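Long-range contact in peptidylprolyl isomerase (Naegleria fowleri, PDB 6MKE), which probably catalyses the cis-trans isomerisation of peptide bonds before proline, as an FKBP-type enzyme, and binds the macrolide FK506: residues 42-47 / 121-126. Residues are numbered along the deposited sequence; the frame is centred on the assembly and turned at random.
With FK5 (8-deethyl-8-[but-3-enyl]-ascomycin), chain E.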
loop_
_atom_site.group_PDB
_atom_site.type_symbol
_atom_site.label_atom_id
_atom_site.label_comp_id
_atom_site.label_asym_id
_atom_site.label_seq_id
_atom_site.Cartn_x
_atom_site.Cartn_y
_atom_site.Cartn_z
ATOM N N VAL A 42 4.447 8.302 -8.371
ATOM C CA VAL A 42 4.767 6.882 -8.283
ATOM C C VAL A 42 3.734 6.077 -9.061
ATOM O O VAL A 42 2.538 6.394 -9.022
ATOM C CB VAL A 42 4.816 6.455 -6.802
ATOM C CG1 VAL A 42 4.835 4.950 -6.659
ATOM C CG2 VAL A 42 6.016 7.086 -6.107
ATOM N N SER A 43 4.184 5.031 -9.756
ATOM C CA SER A 43 3.315 4.135 -10.508
ATOM C C SER A 43 3.381 2.744 -9.895
ATOM O O SER A 43 4.472 2.205 -9.687
ATOM C CB SER A 43 3.720 4.080 -11.985
ATOM O OG SER A 43 3.522 5.330 -12.621
ATOM N N VAL A 44 2.212 2.163 -9.603
ATOM C CA VAL A 44 2.138 0.868 -8.934
ATOM C C VAL A 44 1.039 -0.000 -9.536
ATOM O O VAL A 44 0.126 0.480 -10.212
ATOM C CB VAL A 44 1.884 1.003 -7.411
ATOM C CG1 VAL A 44 2.932 1.878 -6.749
ATOM C CG2 VAL A 44 0.486 1.544 -7.152
ATOM N N HIS A 45 1.152 -1.302 -9.278
ATOM C CA HIS A 45 0.036 -2.236 -9.316
ATOM C C HIS A 45 -0.393 -2.526 -7.884
ATOM O O HIS A 45 0.440 -2.587 -6.976
ATOM C CB HIS A 45 0.420 -3.551 -10.000
ATOM C CG HIS A 45 0.611 -3.443 -11.480
ATOM N ND1 HIS A 45 -0.146 -2.607 -12.273
ATOM C CD2 HIS A 45 1.469 -4.077 -12.314
ATOM C CE1 HIS A 45 0.241 -2.729 -13.530
ATOM N NE2 HIS A 45 1.221 -3.613 -13.582
ATOM N N TYR A 46 -1.694 -2.713 -7.675
ATOM C CA TYR A 46 -2.139 -3.052 -6.334
ATOM C C TYR A 46 -3.387 -3.918 -6.381
ATOM O O TYR A 46 -4.126 -3.942 -7.368
ATOM C CB TYR A 46 -2.376 -1.798 -5.474
ATOM C CG TYR A 46 -3.662 -1.047 -5.737
ATOM C CD1 TYR A 46 -4.859 -1.438 -5.141
ATOM C CD2 TYR A 46 -3.672 0.082 -6.549
ATOM C CE1 TYR A 46 -6.032 -0.746 -5.375
ATOM C CE2 TYR A 46 -4.836 0.785 -6.781
ATOM C CZ TYR A 46 -6.012 0.369 -6.192
ATOM O OH TYR A 46 -7.172 1.071 -6.425
ATOM N N THR A 47 -3.595 -4.639 -5.282
ATOM C CA THR A 47 -4.803 -5.410 -5.030
ATOM C C THR A 47 -5.118 -5.292 -3.550
ATOM O O THR A 47 -4.258 -5.568 -2.711
ATOM C CB THR A 47 -4.630 -6.884 -5.422
ATOM O OG1 THR A 47 -4.376 -6.983 -6.829
ATOM C CG2 THR A 47 -5.881 -7.677 -5.078
ATOM N N ILE A 121 1.149 -4.508 -3.139
ATOM C CA ILE A 121 1.611 -3.372 -3.929
ATOM C C ILE A 121 2.927 -3.723 -4.612
ATOM O O ILE A 121 3.825 -4.301 -3.991
ATOM C CB ILE A 121 1.784 -2.113 -3.053
ATOM C CG1 ILE A 121 0.508 -1.825 -2.258
ATOM C CG2 ILE A 121 2.168 -0.912 -3.902
ATOM C CD1 ILE A 121 0.674 -0.721 -1.232
ATOM N N GLU A 122 3.042 -3.361 -5.889
ATOM C CA GLU A 122 4.283 -3.507 -6.644
ATOM C C GLU A 122 4.727 -2.135 -7.130
ATOM O O GLU A 122 4.015 -1.488 -7.906
ATOM C CB GLU A 122 4.112 -4.466 -7.825
ATOM C CG GLU A 122 5.358 -4.571 -8.695
ATOM C CD GLU A 122 5.184 -5.515 -9.865
ATOM O OE1 GLU A 122 4.085 -6.086 -10.015
ATOM O OE2 GLU A 122 6.151 -5.689 -10.635
ATOM N N LEU A 123 5.901 -1.697 -6.679
ATOM C CA LEU A 123 6.446 -0.390 -7.041
ATOM C C LEU A 123 7.109 -0.505 -8.407
ATOM O O LEU A 123 8.200 -1.065 -8.536
ATOM C CB LEU A 123 7.426 0.087 -5.972
ATOM C CG LEU A 123 8.178 1.402 -6.177
ATOM C CD1 LEU A 123 7.255 2.472 -6.715
ATOM C CD2 LEU A 123 8.805 1.860 -4.867
ATOM N N LEU A 124 6.448 0.033 -9.436
ATOM C CA LEU A 124 6.931 -0.108 -10.807
ATOM C C LEU A 124 7.983 0.942 -11.152
ATOM O O LEU A 124 9.066 0.608 -11.646
ATOM C CB LEU A 124 5.758 -0.014 -11.784
ATOM C CG LEU A 124 4.644 -1.046 -11.604
ATOM C CD1 LEU A 124 3.441 -0.685 -12.463
ATOM C CD2 LEU A 124 5.156 -2.441 -11.946
ATOM N N SER A 125 7.680 2.210 -10.907
ATOM C CA SER A 125 8.558 3.311 -11.291
ATOM C C SER A 125 8.030 4.583 -10.642
ATOM O O SER A 125 7.000 4.573 -9.959
ATOM C CB SER A 125 8.635 3.458 -12.812
ATOM O OG SER A 125 7.338 3.610 -13.366
ATOM N N TRP A 126 8.747 5.682 -10.863
ATOM C CA TRP A 126 8.292 6.992 -10.419
ATOM C C TRP A 126 8.982 8.062 -11.251
ATOM O O TRP A 126 10.007 7.815 -11.889
ATOM C CB TRP A 126 8.545 7.212 -8.922
ATOM C CG TRP A 126 9.985 7.154 -8.489
ATOM C CD1 TRP A 126 10.903 8.164 -8.558
ATOM C CD2 TRP A 126 10.661 6.039 -7.892
ATOM N NE1 TRP A 126 12.109 7.742 -8.055
ATOM C CE2 TRP A 126 11.988 6.444 -7.636
ATOM C CE3 TRP A 126 10.277 4.734 -7.556
ATOM C CZ2 TRP A 126 12.931 5.592 -7.062
ATOM C CZ3 TRP A 126 11.217 3.889 -6.981
ATOM C CH2 TRP A 126 12.525 4.324 -6.739
HETATM C C1 FK5 E . -6.497 5.494 -1.281
HETATM C C2 FK5 E . -6.216 3.995 -1.349
HETATM C C3 FK5 E . -4.739 3.708 -1.618
HETATM C C4 FK5 E . -4.400 3.932 -3.088
HETATM C C5 FK5 E . -5.306 3.116 -3.991
HETATM C C6 FK5 E . -6.761 3.431 -3.720
HETATM C C8 FK5 E . -7.977 2.407 -1.809
HETATM C C9 FK5 E . -8.774 1.519 -2.773
HETATM C C10 FK5 E . -10.162 1.981 -3.261
HETATM C C11 FK5 E . -10.844 2.929 -2.260
HETATM C C12 FK5 E . -11.965 3.710 -2.949
HETATM C C13 FK5 E . -11.499 4.377 -4.225
HETATM C C14 FK5 E . -10.864 3.339 -5.141
HETATM C C15 FK5 E . -10.269 3.898 -6.422
HETATM C C16 FK5 E . -9.398 5.129 -6.241
HETATM C C17 FK5 E . -8.582 5.536 -7.476
HETATM C C18 FK5 E . -9.404 6.414 -8.430
HETATM C C19 FK5 E . -9.619 7.838 -7.978
HETATM C C20 FK5 E . -10.641 8.165 -7.196
HETATM C C21 FK5 E . -10.924 9.512 -6.576
HETATM C C22 FK5 E . -10.398 9.468 -5.140
HETATM C C23 FK5 E . -8.912 9.710 -4.987
HETATM C C24 FK5 E . -8.308 9.254 -3.658
HETATM C C25 FK5 E . -8.052 7.744 -3.559
HETATM C C26 FK5 E . -7.711 7.341 -2.111
HETATM C C27 FK5 E . -8.785 7.680 -1.100
HETATM C C28 FK5 E . -8.541 8.553 -0.129
HETATM C C29 FK5 E . -9.493 9.085 0.896
HETATM C C30 FK5 E . -8.832 9.130 2.286
HETATM C C31 FK5 E . -9.757 9.682 3.354
HETATM C C32 FK5 E . -10.171 11.094 2.965
HETATM C C33 FK5 E . -10.856 11.092 1.611
HETATM C C34 FK5 E . -9.956 10.506 0.528
HETATM C C35 FK5 E . -11.380 2.188 -1.037
HETATM C C36 FK5 E . -8.061 4.310 -8.219
HETATM C C37 FK5 E . -8.574 8.817 -8.429
HETATM C C38 FK5 E . -12.437 9.801 -6.610
HETATM C C39 FK5 E . -12.759 11.215 -6.246
HETATM C C40 FK5 E . -12.580 12.252 -7.002
HETATM C C41 FK5 E . -6.960 7.296 -4.528
HETATM C C42 FK5 E . -10.105 6.990 -1.285
HETATM C C43 FK5 E . -13.015 6.219 -4.290
HETATM C C44 FK5 E . -11.580 3.190 -8.286
HETATM C C45 FK5 E . -9.478 8.794 5.555
HETATM N N7 FK5 E . -7.061 3.259 -2.297
HETATM O O1 FK5 E . -7.451 5.916 -2.129
HETATM O O2 FK5 E . -5.913 6.228 -0.536
HETATM O O3 FK5 E . -8.202 2.275 -0.612
HETATM O O4 FK5 E . -8.293 0.465 -3.143
HETATM O O5 FK5 E . -9.803 2.680 -4.438
HETATM O O6 FK5 E . -11.071 1.003 -3.650
HETATM O O7 FK5 E . -12.604 4.995 -4.884
HETATM O O8 FK5 E . -11.354 4.190 -7.303
HETATM O O9 FK5 E . -11.104 9.244 -4.180
HETATM O O10 FK5 E . -7.071 9.940 -3.456
HETATM O O11 FK5 E . -9.086 9.780 4.611
HETATM O O12 FK5 E . -11.031 11.658 3.955
#
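Ser43 faces two residues at once, Leu124 and Ser125, in a classic beta bulge between antiparallel strands 41-50 and 117-126 of the FKBP sheet. Its carbonyl oxygen accepts the N-H of both. The bond from Leu124 N to Ser43 O is 2.9 Å long and lies in the carbonyl plane; the one from Ser125 N is weak. In return, Ser43 N gives a nearly straight bond to Ser125 O (174° at the hydrogen). Beyond the bulge the regular ladder resumes, and His45 and Glu122 exchange two backbone bonds.

Val42, Val44, Tyr46, Ile121 and Leu123 turn to the sheet face covered in part by helix 77-84. In one of its two conformers, Val42 CG1 comes within 3.5 Å of Leu123 CD1, and the two side chains cross at about a right angle. Ile121 CG2 lies 4.0 Å from Val44 CB, and Trp79 of the helix touches both residues. Tyr46 CB only skirts Ile121 CG1, at 4.3 Å. Its chi1 of 78° sets CG over its own backbone, between N and C; this swings the ring away from Ile121, with one face under FK5 C5. Tyr46 OH is hydrogen-bonded to Asp57, which also binds FK5.

His45 and Glu122 extend side by side from the other face, ring and carboxylate planes 74° apart. Glu122 OE1 lies near the imidazole plane, at the edge, 4.0 Å from His45 CD2, and makes no hydrogen bond to the ring. The extra residue of the bulge supplies a CH-pi contact: Leu124 CD1 sits 3.8 Å from the centroid of the His45 ring, almost on the ring normal.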